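Local coordinates for protein diphosphomevalonate decarboxylase, putative (Trypanosoma brucei, PDB 2HKE) that probably catalyses the ATP-dependent decarboxylation of (R)-5-diphosphomevalonate to isopentenyl diphosphate, a mevalonate-pathway step towards sterols and other isoprenoids, at residues A[183-188]-A[299-304]; A[39-44]-A[360-365]; A[87-92]-A[128-133]; A[122-127]-A[134-139]. The protein carries 1 engineered substitution. One frame throughout, in Å; residues are numbered along the deposited sequence.

Contact 1: A[183-188]-A[299-304]; sequences IQVMCA and FLFVLK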
loop_
_atom_site.group_PDB
_atom_site.type_symbol
_atom_site.label_atom_id
_atom_site.label_comp_id
_atom_site.label_asym_id
_atom_site.label_seq_id
_atom_site.Cartn_x
_atom_site.Cartn_y
_atom_site.Cartn_z
ATOM N N ILE A 183 3.844 17.047 -1.484
ATOM C CA ILE A 183 4.052 15.746 -2.166
ATOM C C ILE A 183 2.703 15.079 -2.415
ATOM O O ILE A 183 1.750 15.068 -1.573
ATOM C CB ILE A 183 5.188 14.913 -1.452
ATOM C CG1 ILE A 183 5.761 13.817 -2.403
ATOM C CG2 ILE A 183 4.701 14.446 -0.158
ATOM C CD1 ILE A 183 7.053 13.258 -1.953
ATOM N N GLN A 184 2.562 14.558 -3.633
ATOM C CA GLN A 184 1.313 13.966 -4.070
ATOM C C GLN A 184 1.591 12.591 -4.594
ATOM O O GLN A 184 2.701 12.337 -5.055
ATOM C CB GLN A 184 0.709 14.768 -5.226
ATOM C CG GLN A 184 0.358 16.226 -4.916
ATOM C CD GLN A 184 -0.661 16.394 -3.806
ATOM O OE1 GLN A 184 -1.772 15.921 -3.906
ATOM N NE2 GLN A 184 -0.298 17.147 -2.758
ATOM N N VAL A 185 0.587 11.725 -4.531
ATOM C CA VAL A 185 0.727 10.351 -5.022
ATOM C C VAL A 185 -0.306 10.106 -6.112
ATOM O O VAL A 185 -1.481 10.512 -5.973
ATOM C CB VAL A 185 0.455 9.336 -3.908
ATOM C CG1 VAL A 185 0.625 7.884 -4.433
ATOM C CG2 VAL A 185 1.369 9.604 -2.712
ATOM N N MET A 186 0.100 9.435 -7.182
ATOM C CA MET A 186 -0.885 8.967 -8.156
ATOM C C MET A 186 -0.715 7.503 -8.380
ATOM O O MET A 186 0.297 6.926 -8.018
ATOM C CB MET A 186 -0.805 9.768 -9.442
ATOM C CG MET A 186 -1.099 11.268 -9.313
ATOM S SD MET A 186 -1.090 12.117 -10.905
ATOM C CE MET A 186 0.650 12.225 -11.345
ATOM N N CYS A 187 -1.746 6.863 -8.905
ATOM C CA CYS A 187 -1.621 5.486 -9.359
ATOM C C CYS A 187 -2.235 5.415 -10.776
ATOM O O CYS A 187 -3.423 5.652 -10.953
ATOM C CB CYS A 187 -2.297 4.552 -8.429
ATOM S SG CYS A 187 -2.031 2.828 -8.903
ATOM N N ALA A 188 -1.390 5.128 -11.753
ATOM C CA ALA A 188 -1.817 4.828 -13.109
ATOM C C ALA A 188 -2.059 3.315 -13.191
ATOM O O ALA A 188 -1.111 2.490 -13.179
ATOM C CB ALA A 188 -0.778 5.308 -14.121
ATOM N N PHE A 299 2.657 3.503 -9.571
ATOM C CA PHE A 299 2.466 4.575 -8.597
ATOM C C PHE A 299 3.418 5.670 -8.995
ATOM O O PHE A 299 4.472 5.396 -9.612
ATOM C CB PHE A 299 2.735 4.058 -7.211
ATOM C CG PHE A 299 1.572 3.323 -6.629
ATOM C CD1 PHE A 299 1.366 1.984 -6.921
ATOM C CD2 PHE A 299 0.642 4.006 -5.847
ATOM C CE1 PHE A 299 0.236 1.318 -6.384
ATOM C CE2 PHE A 299 -0.472 3.363 -5.286
ATOM C CZ PHE A 299 -0.651 2.004 -5.558
ATOM N N LEU A 300 3.032 6.915 -8.752
ATOM C CA LEU A 300 3.859 8.047 -9.135
ATOM C C LEU A 300 3.893 8.980 -7.971
ATOM O O LEU A 300 2.863 9.146 -7.302
ATOM C CB LEU A 300 3.234 8.786 -10.317
ATOM C CG LEU A 300 3.169 7.985 -11.592
ATOM C CD1 LEU A 300 2.099 8.573 -12.507
ATOM C CD2 LEU A 300 4.570 7.932 -12.293
ATOM N N PHE A 301 5.034 9.590 -7.747
ATOM C CA PHE A 301 5.145 10.652 -6.761
ATOM C C PHE A 301 5.550 11.913 -7.495
ATOM O O PHE A 301 6.420 11.879 -8.387
ATOM C CB PHE A 301 6.212 10.330 -5.743
ATOM C CG PHE A 301 6.012 9.029 -5.044
ATOM C CD1 PHE A 301 4.885 8.807 -4.260
ATOM C CD2 PHE A 301 6.934 8.020 -5.167
ATOM C CE1 PHE A 301 4.694 7.589 -3.606
ATOM C CE2 PHE A 301 6.734 6.784 -4.506
ATOM C CZ PHE A 301 5.610 6.593 -3.716
ATOM N N VAL A 302 4.971 13.035 -7.091
ATOM C CA VAL A 302 5.214 14.295 -7.769
ATOM C C VAL A 302 4.821 15.401 -6.811
ATOM O O VAL A 302 3.949 15.196 -5.976
ATOM C CB VAL A 302 4.354 14.375 -9.068
ATOM C CG1 VAL A 302 2.855 14.341 -8.750
ATOM C CG2 VAL A 302 4.721 15.614 -9.916
ATOM N N LEU A 303 5.492 16.543 -6.861
ATOM C CA LEU A 303 5.016 17.695 -6.067
ATOM C C LEU A 303 3.799 18.310 -6.713
ATOM O O LEU A 303 3.683 18.316 -7.931
ATOM C CB LEU A 303 6.108 18.731 -5.942
ATOM C CG LEU A 303 7.353 18.254 -5.178
ATOM C CD1 LEU A 303 8.390 19.415 -4.939
ATOM C CD2 LEU A 303 7.024 17.527 -3.851
ATOM N N LYS A 304 2.907 18.877 -5.891
ATOM C CA LYS A 304 1.678 19.512 -6.382
ATOM C C LYS A 304 1.871 20.480 -7.545
ATOM O O LYS A 304 1.156 20.417 -8.541
ATOM C CB LYS A 304 0.992 20.212 -5.207
ATOM C CG LYS A 304 -0.462 20.455 -5.442
ATOM C CD LYS A 304 -1.239 20.842 -4.176
ATOM C CE LYS A 304 -2.707 20.994 -4.634
ATOM N NZ LYS A 304 -3.736 21.689 -3.708
#

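Contact 2: A[39-44]-A[360-365]; sequences ITLSAS and LQSPVG. With SO4 (sulfate ion), chain E.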
loop_
_atom_site.group_PDB
_atom_site.type_symbol
_atom_site.label_atom_id
_atom_site.label_comp_id
_atom_site.label_asym_id
_atom_site.label_seq_id
_atom_site.Cartn_x
_atom_site.Cartn_y
_atom_site.Cartn_z
ATOM N N ILE A 39 4.186 5.618 2.120
ATOM C CA ILE A 39 3.305 6.764 2.244
ATOM C C ILE A 39 1.891 6.241 2.363
ATOM O O ILE A 39 1.400 5.465 1.532
ATOM C CB ILE A 39 3.409 7.700 1.015
ATOM C CG1 ILE A 39 4.807 8.281 0.882
ATOM C CG2 ILE A 39 2.373 8.879 1.076
ATOM C CD1 ILE A 39 4.951 9.217 -0.268
ATOM N N THR A 40 1.173 6.733 3.365
ATOM C CA THR A 40 -0.205 6.406 3.504
ATOM C C THR A 40 -1.062 7.284 2.565
ATOM O O THR A 40 -0.853 8.477 2.507
ATOM C CB THR A 40 -0.610 6.674 4.955
ATOM O OG1 THR A 40 0.262 5.939 5.814
ATOM C CG2 THR A 40 -2.059 6.283 5.165
ATOM N N LEU A 41 -1.980 6.685 1.840
ATOM C CA LEU A 41 -2.808 7.406 0.893
ATOM C C LEU A 41 -4.089 7.879 1.617
ATOM O O LEU A 41 -4.394 7.422 2.724
ATOM C CB LEU A 41 -3.184 6.518 -0.271
ATOM C CG LEU A 41 -2.052 6.137 -1.228
ATOM C CD1 LEU A 41 -2.832 5.932 -2.600
ATOM C CD2 LEU A 41 -1.002 7.183 -1.313
ATOM N N SER A 42 -4.813 8.788 0.971
ATOM C CA SER A 42 -6.158 9.156 1.388
ATOM C C SER A 42 -7.125 7.990 1.329
ATOM O O SER A 42 -7.023 7.139 0.458
ATOM C CB SER A 42 -6.705 10.292 0.508
ATOM O OG SER A 42 -7.991 10.674 0.960
ATOM N N ALA A 43 -8.083 7.973 2.271
ATOM C CA ALA A 43 -9.170 7.009 2.255
ATOM C C ALA A 43 -10.318 7.495 1.367
ATOM O O ALA A 43 -11.390 6.928 1.411
ATOM C CB ALA A 43 -9.684 6.752 3.684
ATOM N N SER A 44 -10.117 8.561 0.608
ATOM C CA SER A 44 -11.138 8.954 -0.352
ATOM C C SER A 44 -10.483 9.173 -1.716
ATOM O O SER A 44 -9.441 9.827 -1.806
ATOM C CB SER A 44 -11.913 10.186 0.146
ATOM O OG SER A 44 -11.502 11.378 -0.511
ATOM N N LEU A 360 -5.599 7.533 -10.328
ATOM C CA LEU A 360 -5.969 7.913 -8.966
ATOM C C LEU A 360 -5.037 9.012 -8.546
ATOM O O LEU A 360 -3.891 8.952 -8.906
ATOM C CB LEU A 360 -5.749 6.724 -8.037
ATOM C CG LEU A 360 -6.021 6.857 -6.555
ATOM C CD1 LEU A 360 -7.482 7.375 -6.257
ATOM C CD2 LEU A 360 -5.749 5.532 -5.890
ATOM N N GLN A 361 -5.534 10.032 -7.856
ATOM C CA GLN A 361 -4.652 10.997 -7.197
ATOM C C GLN A 361 -5.006 11.089 -5.737
ATOM O O GLN A 361 -6.168 11.069 -5.384
ATOM C CB GLN A 361 -4.679 12.359 -7.903
ATOM C CG GLN A 361 -3.951 13.518 -7.169
ATOM C CD GLN A 361 -4.784 14.158 -6.088
ATOM O OE1 GLN A 361 -5.999 14.211 -6.197
ATOM N NE2 GLN A 361 -4.125 14.688 -5.035
ATOM N N SER A 362 -3.977 11.168 -4.894
ATOM C CA SER A 362 -4.151 11.338 -3.455
ATOM C C SER A 362 -3.074 12.232 -2.883
ATOM O O SER A 362 -1.934 12.222 -3.336
ATOM C CB SER A 362 -4.131 9.957 -2.768
ATOM O OG SER A 362 -4.027 10.022 -1.358
ATOM N N PRO A 363 -3.422 13.056 -1.874
ATOM C CA PRO A 363 -2.396 13.658 -1.019
ATOM C C PRO A 363 -1.887 12.596 -0.039
ATOM O O PRO A 363 -2.358 11.450 -0.060
ATOM C CB PRO A 363 -3.193 14.730 -0.271
ATOM C CG PRO A 363 -4.447 14.076 -0.026
ATOM C CD PRO A 363 -4.772 13.350 -1.351
ATOM N N VAL A 364 -0.929 12.941 0.816
ATOM C CA VAL A 364 -0.505 12.069 1.897
ATOM C C VAL A 364 -1.677 11.972 2.861
ATOM O O VAL A 364 -2.252 13.002 3.203
ATOM C CB VAL A 364 0.747 12.607 2.579
ATOM C CG1 VAL A 364 1.113 11.759 3.728
ATOM C CG2 VAL A 364 1.936 12.685 1.541
ATOM N N GLY A 365 -2.075 10.765 3.209
ATOM C CA GLY A 365 -3.305 10.539 3.986
ATOM C C GLY A 365 -3.127 10.574 5.498
ATOM O O GLY A 365 -2.016 10.508 5.999
HETATM S S SO4 E . -7.856 11.135 4.470
HETATM O O1 SO4 E . -8.082 9.691 4.548
HETATM O O2 SO4 E . -8.555 11.621 3.274
HETATM O O3 SO4 E . -8.520 11.735 5.641
HETATM O O4 SO4 E . -6.478 11.626 4.314
HETATM O O HOH W 1 -7.242 10.447 -2.951
#

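Contact 3: A[87-92]-A[128-133]; sequences STCPEE and RAFKST. Engineered in segment 87-92: Glu92 (natural residue Asp).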
loop_
_atom_site.group_PDB
_atom_site.type_symbol
_atom_site.label_atom_id
_atom_site.label_comp_id
_atom_site.label_asym_id
_atom_site.label_seq_id
_atom_site.Cartn_x
_atom_site.Cartn_y
_atom_site.Cartn_z
ATOM N N SER A 87 -5.885 -13.064 23.499
ATOM C CA SER A 87 -4.894 -13.208 24.553
ATOM C C SER A 87 -4.445 -11.887 25.131
ATOM O O SER A 87 -3.559 -11.870 26.001
ATOM C CB SER A 87 -3.669 -13.970 24.053
ATOM O OG SER A 87 -2.883 -13.227 23.158
ATOM N N THR A 88 -4.980 -10.779 24.605
ATOM C CA THR A 88 -4.580 -9.455 25.036
ATOM C C THR A 88 -5.795 -8.607 25.316
ATOM O O THR A 88 -5.795 -7.418 25.090
ATOM C CB THR A 88 -3.646 -8.817 23.981
ATOM O OG1 THR A 88 -4.337 -8.698 22.719
ATOM C CG2 THR A 88 -2.360 -9.661 23.822
ATOM N N CYS A 89 -6.853 -9.218 25.827
ATOM C CA CYS A 89 -8.072 -8.487 26.101
ATOM C C CYS A 89 -8.673 -8.942 27.437
ATOM O O CYS A 89 -8.273 -9.966 27.960
ATOM C CB CYS A 89 -9.049 -8.644 24.954
ATOM S SG CYS A 89 -9.901 -10.212 24.956
ATOM N N PRO A 90 -9.599 -8.153 28.007
ATOM C CA PRO A 90 -10.245 -8.470 29.280
ATOM C C PRO A 90 -10.836 -9.889 29.363
ATOM O O PRO A 90 -11.415 -10.362 28.402
ATOM C CB PRO A 90 -11.368 -7.443 29.344
ATOM C CG PRO A 90 -10.809 -6.267 28.693
ATOM C CD PRO A 90 -10.067 -6.852 27.497
ATOM N N GLU A 91 -10.693 -10.550 30.514
ATOM C CA GLU A 91 -11.299 -11.872 30.721
ATOM C C GLU A 91 -12.789 -11.876 30.364
ATOM O O GLU A 91 -13.300 -12.857 29.845
ATOM C CB GLU A 91 -11.076 -12.383 32.172
ATOM C CG GLU A 91 -10.002 -13.498 32.328
ATOM C CD GLU A 91 -8.637 -13.000 32.869
ATOM O OE1 GLU A 91 -8.588 -12.431 34.003
ATOM O OE2 GLU A 91 -7.600 -13.199 32.174
ATOM N N GLU A 92 -13.481 -10.774 30.614
ATOM C CA GLU A 92 -14.914 -10.645 30.301
ATOM C C GLU A 92 -15.236 -10.653 28.820
ATOM O O GLU A 92 -16.385 -10.877 28.438
ATOM C CB GLU A 92 -15.453 -9.317 30.846
ATOM C CG GLU A 92 -14.535 -8.125 30.470
ATOM C CD GLU A 92 -15.247 -6.849 30.255
ATOM O OE1 GLU A 92 -16.503 -6.852 30.458
ATOM O OE2 GLU A 92 -14.551 -5.849 29.877
ATOM N N ARG A 128 -10.738 -2.182 19.128
ATOM C CA ARG A 128 -11.681 -1.311 19.832
ATOM C C ARG A 128 -12.777 -2.142 20.479
ATOM O O ARG A 128 -13.027 -2.019 21.684
ATOM C CB ARG A 128 -12.264 -0.239 18.944
ATOM C CG ARG A 128 -13.102 0.751 19.764
ATOM C CD ARG A 128 -13.421 1.986 19.096
ATOM N NE ARG A 128 -12.327 2.930 19.155
ATOM C CZ ARG A 128 -12.425 4.175 18.738
ATOM N NH1 ARG A 128 -13.564 4.636 18.222
ATOM N NH2 ARG A 128 -11.370 4.947 18.812
ATOM N N ALA A 129 -13.372 -3.045 19.710
ATOM C CA ALA A 129 -14.487 -3.873 20.197
ATOM C C ALA A 129 -14.133 -4.732 21.389
ATOM O O ALA A 129 -14.939 -4.866 22.318
ATOM C CB ALA A 129 -15.022 -4.786 19.056
ATOM N N PHE A 130 -12.951 -5.323 21.375
ATOM C CA PHE A 130 -12.528 -6.238 22.420
ATOM C C PHE A 130 -11.766 -5.563 23.552
ATOM O O PHE A 130 -11.320 -6.238 24.489
ATOM C CB PHE A 130 -11.664 -7.343 21.799
ATOM C CG PHE A 130 -12.452 -8.472 21.213
ATOM C CD1 PHE A 130 -12.950 -8.402 19.910
ATOM C CD2 PHE A 130 -12.731 -9.598 21.962
ATOM C CE1 PHE A 130 -13.679 -9.475 19.373
ATOM C CE2 PHE A 130 -13.490 -10.670 21.432
ATOM C CZ PHE A 130 -13.972 -10.584 20.138
ATOM N N LYS A 131 -11.540 -4.258 23.416
ATOM C CA LYS A 131 -10.671 -3.518 24.313
ATOM C C LYS A 131 -9.341 -4.213 24.563
ATOM O O LYS A 131 -8.878 -4.382 25.717
ATOM C CB LYS A 131 -11.410 -3.244 25.606
ATOM C CG LYS A 131 -12.790 -2.696 25.353
ATOM C CD LYS A 131 -13.489 -2.344 26.624
ATOM C CE LYS A 131 -14.628 -1.365 26.358
ATOM N NZ LYS A 131 -14.050 -0.042 25.928
ATOM N N SER A 132 -8.690 -4.603 23.464
ATOM C CA SER A 132 -7.423 -5.288 23.528
ATOM C C SER A 132 -6.329 -4.282 23.758
ATOM O O SER A 132 -6.385 -3.171 23.239
ATOM C CB SER A 132 -7.147 -6.087 22.217
ATOM O OG SER A 132 -5.802 -6.522 22.054
ATOM N N THR A 133 -5.298 -4.699 24.475
ATOM C CA THR A 133 -4.142 -3.860 24.678
ATOM C C THR A 133 -3.143 -3.850 23.513
ATOM O O THR A 133 -2.134 -3.111 23.532
ATOM C CB THR A 133 -3.396 -4.322 25.937
ATOM O OG1 THR A 133 -3.071 -5.719 25.827
ATOM C CG2 THR A 133 -4.293 -4.067 27.152
#

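Contact 4: A[122-127]-A[134-139]; sequences MSAALI and TNVSML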
loop_
_atom_site.group_PDB
_atom_site.type_symbol
_atom_site.label_atom_id
_atom_site.label_comp_id
_atom_site.label_asym_id
_atom_site.label_seq_id
_atom_site.Cartn_x
_atom_site.Cartn_y
_atom_site.Cartn_z
ATOM N N MET A 122 -9.784 -4.041 9.815
ATOM C CA MET A 122 -10.262 -5.112 10.693
ATOM C C MET A 122 -9.525 -5.135 12.034
ATOM O O MET A 122 -10.126 -5.330 13.097
ATOM C CB MET A 122 -10.111 -6.451 9.985
ATOM C CG MET A 122 -10.727 -7.580 10.713
ATOM S SD MET A 122 -10.426 -9.152 9.921
ATOM C CE MET A 122 -10.929 -8.832 8.228
ATOM N N SER A 123 -8.207 -5.006 11.973
ATOM C CA SER A 123 -7.381 -4.884 13.204
ATOM C C SER A 123 -7.902 -3.783 14.135
ATOM O O SER A 123 -8.154 -4.017 15.328
ATOM C CB SER A 123 -5.902 -4.551 12.873
ATOM O OG SER A 123 -5.228 -4.205 14.076
ATOM N N ALA A 124 -8.086 -2.591 13.590
ATOM C CA ALA A 124 -8.511 -1.448 14.408
ATOM C C ALA A 124 -9.921 -1.643 14.986
ATOM O O ALA A 124 -10.143 -1.340 16.140
ATOM C CB ALA A 124 -8.453 -0.132 13.616
ATOM N N ALA A 125 -10.843 -2.191 14.186
ATOM C CA ALA A 125 -12.220 -2.448 14.638
ATOM C C ALA A 125 -12.229 -3.499 15.739
ATOM O O ALA A 125 -12.927 -3.343 16.733
ATOM C CB ALA A 125 -13.121 -2.886 13.439
ATOM N N LEU A 126 -11.448 -4.565 15.580
ATOM C CA LEU A 126 -11.406 -5.632 16.543
ATOM C C LEU A 126 -10.813 -5.172 17.869
ATOM O O LEU A 126 -11.293 -5.551 18.932
ATOM C CB LEU A 126 -10.607 -6.821 16.021
ATOM C CG LEU A 126 -11.307 -7.675 14.980
ATOM C CD1 LEU A 126 -10.316 -8.607 14.276
ATOM C CD2 LEU A 126 -12.468 -8.429 15.641
ATOM N N ILE A 127 -9.752 -4.390 17.798
ATOM C CA ILE A 127 -9.035 -3.947 18.993
ATOM C C ILE A 127 -9.995 -3.037 19.797
ATOM O O ILE A 127 -10.047 -3.149 20.997
ATOM C CB ILE A 127 -7.730 -3.210 18.640
ATOM C CG1 ILE A 127 -6.632 -4.215 18.261
ATOM C CG2 ILE A 127 -7.228 -2.346 19.804
ATOM C CD1 ILE A 127 -5.516 -3.582 17.450
ATOM N N THR A 134 -3.365 -4.699 22.528
ATOM C CA THR A 134 -2.434 -4.734 21.402
ATOM C C THR A 134 -2.652 -3.509 20.503
ATOM O O THR A 134 -3.718 -2.938 20.479
ATOM C CB THR A 134 -2.518 -6.081 20.638
ATOM O OG1 THR A 134 -1.557 -6.067 19.581
ATOM C CG2 THR A 134 -3.863 -6.270 20.033
ATOM N N ASN A 135 -1.612 -3.092 19.781
ATOM C CA ASN A 135 -1.769 -1.941 18.927
ATOM C C ASN A 135 -2.218 -2.338 17.517
ATOM O O ASN A 135 -2.025 -3.486 17.082
ATOM C CB ASN A 135 -0.516 -1.062 18.907
ATOM C CG ASN A 135 0.692 -1.790 18.374
ATOM O OD1 ASN A 135 0.825 -2.036 17.165
ATOM N ND2 ASN A 135 1.581 -2.163 19.290
ATOM N N VAL A 136 -2.838 -1.383 16.838
ATOM C CA VAL A 136 -3.432 -1.640 15.564
ATOM C C VAL A 136 -2.382 -2.211 14.616
ATOM O O VAL A 136 -2.689 -3.158 13.858
ATOM C CB VAL A 136 -4.086 -0.370 14.965
ATOM C CG1 VAL A 136 -4.411 -0.579 13.446
ATOM C CG2 VAL A 136 -5.343 -0.006 15.777
ATOM N N SER A 137 -1.209 -1.588 14.613
ATOM C CA SER A 137 -0.161 -1.983 13.668
ATOM C C SER A 137 0.265 -3.458 13.843
ATOM O O SER A 137 0.320 -4.222 12.860
ATOM C CB SER A 137 1.010 -1.014 13.742
ATOM O OG SER A 137 2.044 -1.397 12.881
ATOM N N MET A 138 0.554 -3.888 15.085
ATOM C CA MET A 138 0.994 -5.259 15.307
ATOM C C MET A 138 -0.051 -6.312 15.051
ATOM O O MET A 138 0.285 -7.397 14.579
ATOM C CB MET A 138 1.583 -5.423 16.712
ATOM C CG MET A 138 2.904 -4.651 16.835
ATOM S SD MET A 138 3.633 -4.867 18.503
ATOM C CE MET A 138 2.992 -6.502 18.853
ATOM N N LEU A 139 -1.310 -6.010 15.321
ATOM C CA LEU A 139 -2.360 -6.980 14.968
ATOM C C LEU A 139 -2.580 -7.048 13.459
ATOM O O LEU A 139 -2.783 -8.119 12.902
ATOM C CB LEU A 139 -3.652 -6.596 15.676
ATOM C CG LEU A 139 -4.716 -7.651 15.572
ATOM C CD1 LEU A 139 -4.301 -8.924 16.249
ATOM C CD2 LEU A 139 -6.057 -7.097 16.123
#

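Contact 1: A[183-188]-A[299-304]
Four main-chain hydrogen bonds join strands 183-188 and 299-303, whose local axes run antiparallel at 153°. They fall into two hydrogen-bonded pairs. In the first, Gln184 N lies 2.8 Å from Val302 O, nearly along the C=O axis, and Val302 N returns a bond to Gln184 O. In the second, Met186 N meets Leu300 O at 2.8 Å in the carbonyl plane, with an N-H...O angle of 169°, while Leu300 N approaches Met186 O from above its carbonyl plane. Weaker CA-H...O contacts fill the non-hydrogen-bonded positions, as where Val185 CA stands 3.3 Å from Leu300 O. This ladder lies within the five-stranded mixed sheet of the C-terminal domain of the GHMP type, where strand 183-189 takes the middle place, with 298-303 on one flank and 358-363 on the other. Apolar contacts differ between the two faces. Beside Leu300 and Val302, a bend at chi3 sets Met186 CE 4.0 Å from Val302 CG1 and 4.1 Å from Leu300 CD1, and helix 307-317 covers that side. On the other face Cys187 SG, anti to its backbone N, sits over the Phe299 ring, 3.7 Å from the centroid and 14° off the normal, a sulfur-aromatic contact. Val185 divides its branches: CG1 reaches the Phe299 edge, whereas CG2 lies in the plane of the Phe301 ring, 3.9 Å from Phe301 CD1. The Phe301 ring also meets Phe240 of helix 237-256 edge-to-face. Beyond the ladder, Lys304 CB lies 4.0 Å from Gln184 CG, and the extended lysine carries NZ on to a salt bridge with Asp329.

Contact 2: A[39-44]-A[360-365]
Ser362 OG is gripped by two hydrogen bonds. It accepts from Ser42 N at 2.8 Å, N-H...O 169°, and donates to Pro363 O at 2.6 Å, in the carbonyl plane on a lone pair, so the hydroxyl's rotation is fixed. With OG anti to its own backbone N, Ser362 aims at the other segment. A second link, Gly365 N to Thr40 O at 2.7 Å, is straight at the hydrogen, but the donor stands 38° above the carbonyl plane. Gly365 CA comes 3.5 Å from Leu41 O in a CA-H...O contact. Ser42 OG makes an ST turn by accepting from Ser44 N, and donates to sulfate O2 at 2.6 Å; Ala43 N holds sulfate O1 at 2.9 Å. The ion, probably from the crystallisation liquor, is also bound by Cys366 N. One water bridges Ser44 O and Gln361 O. Apolar closure comes from Ile39 CG2, 3.9 Å from Val364 CG2, the two side chains crossing at about a right angle. The contact is a buried joint between the two domains: strand 36-40, paired with 5-15 and 155-159 in the N-terminal sheet, and the loop after it meet strand 358-363 and what follows, and Ile39 and Leu41 rest on Val185 of strand 183-189.

Contact 3: A[87-92]-A[128-133]
Thr88 carries OG1 in the crowded position between its backbone N and carbonyl carbon (chi1 61°), while Ser132 turns OG anti to its N (chi1 165°), and the two hydroxyls meet tip to tip, Thr88 OG1 2.7 Å from Ser132 OG. Thr88 OG1 is further tied to His84 O and Leu85 O in helix 76-86, and Ser132 OG to Thr134 N, in a wider polar network. Thr88 O takes the firmest bond: Thr133 N lies 2.8 Å away, nearly along the C=O axis, with an N-H...O angle of 158°. Ser132 CA adds a CA-H...O contact at 3.1 Å to Thr88 O. The partner segment is the end of helix 114-130, closed by a Schellman motif: Lys131 has positive phi and two bonds run back into the last turn, one being Lys131 N to Arg128 O at 3.2 Å. Carbons of segment 87-92 pack against carbonyls of this turn. Pro90 CD sits 3.3 Å from both Phe130 O and Lys131 O, and Cys89 CB is 3.3 Å from Phe130 O. Cys89 SG approaches the Phe130 ring obliquely, 4.2 Å from Phe130 CD2. Phe130 also touches Leu85 and Arg86 of helix 76-86 and Leu54 of strand 48-55.

Contact 4: A[122-127]-A[134-139]
Ile127 forms the apolar centre, its CD1 pressed to 3.4 Å from Val136 CA, closer than usual van der Waals contact. CG1 of the same isoleucine touches Leu139 CD2 at 3.6 Å, the two side chains sliding past one another in opposite directions. Thr134 CG2 crosses at about a right angle, 3.9 Å from Ile127 CG1. One turn before Ile127 on the same helix, Ala124 receives Val136 CG2, 3.7 Å from Ala124 CA; the small alanine lets the valine methyl come up to the helix backbone. Farther out stands Ser123, whose OG, anti to its backbone N, donates to Val136 O at 2.8 Å. The bond falls in the carbonyl plane on a lone pair, with a C=O...OG angle of 118°. At the outer edge Asn135 is the N-cap of helix 136-143: OD1 accepts from Met138 N at 2.8 Å (N-H...O 163°), and ND2 makes a weak bond to Met138 SD. Met81 of helix 76-86 packs on both Ser123 and Leu139. Short-range packing of this kind characterises a helix-loop-helix, here in the N-terminal domain: the capped helix 136-143 packs across helix 114-130, whose first turn belongs to a glycine- and serine-rich sequence resembling the GHMP phosphate-binding motif.

From the N terminus, contact 2 opens first at 39-44 and closes last at 360-365, so the loop it forms encloses the other three. Next come 87-92, 122-127, 128-133 and 134-139: contacts 3 and 4 cross, and they meet where Ser132 N probably bonds to Ile127 O. Contact 3 ties the loop between helices 76-86 and 91-94 to the end of helix 114-130, and contact 4 packs that helix against helix 136-143. Only then does contact 1 open at 183-188, ending at 299-304 within the C-terminal sheet. Contacts 1 and 2 share that sheet through neighbouring strands 183-189 and 358-363, whereas the centres of contacts 1 and 3 lie about 39 Å apart. Contact 2 links the two domains.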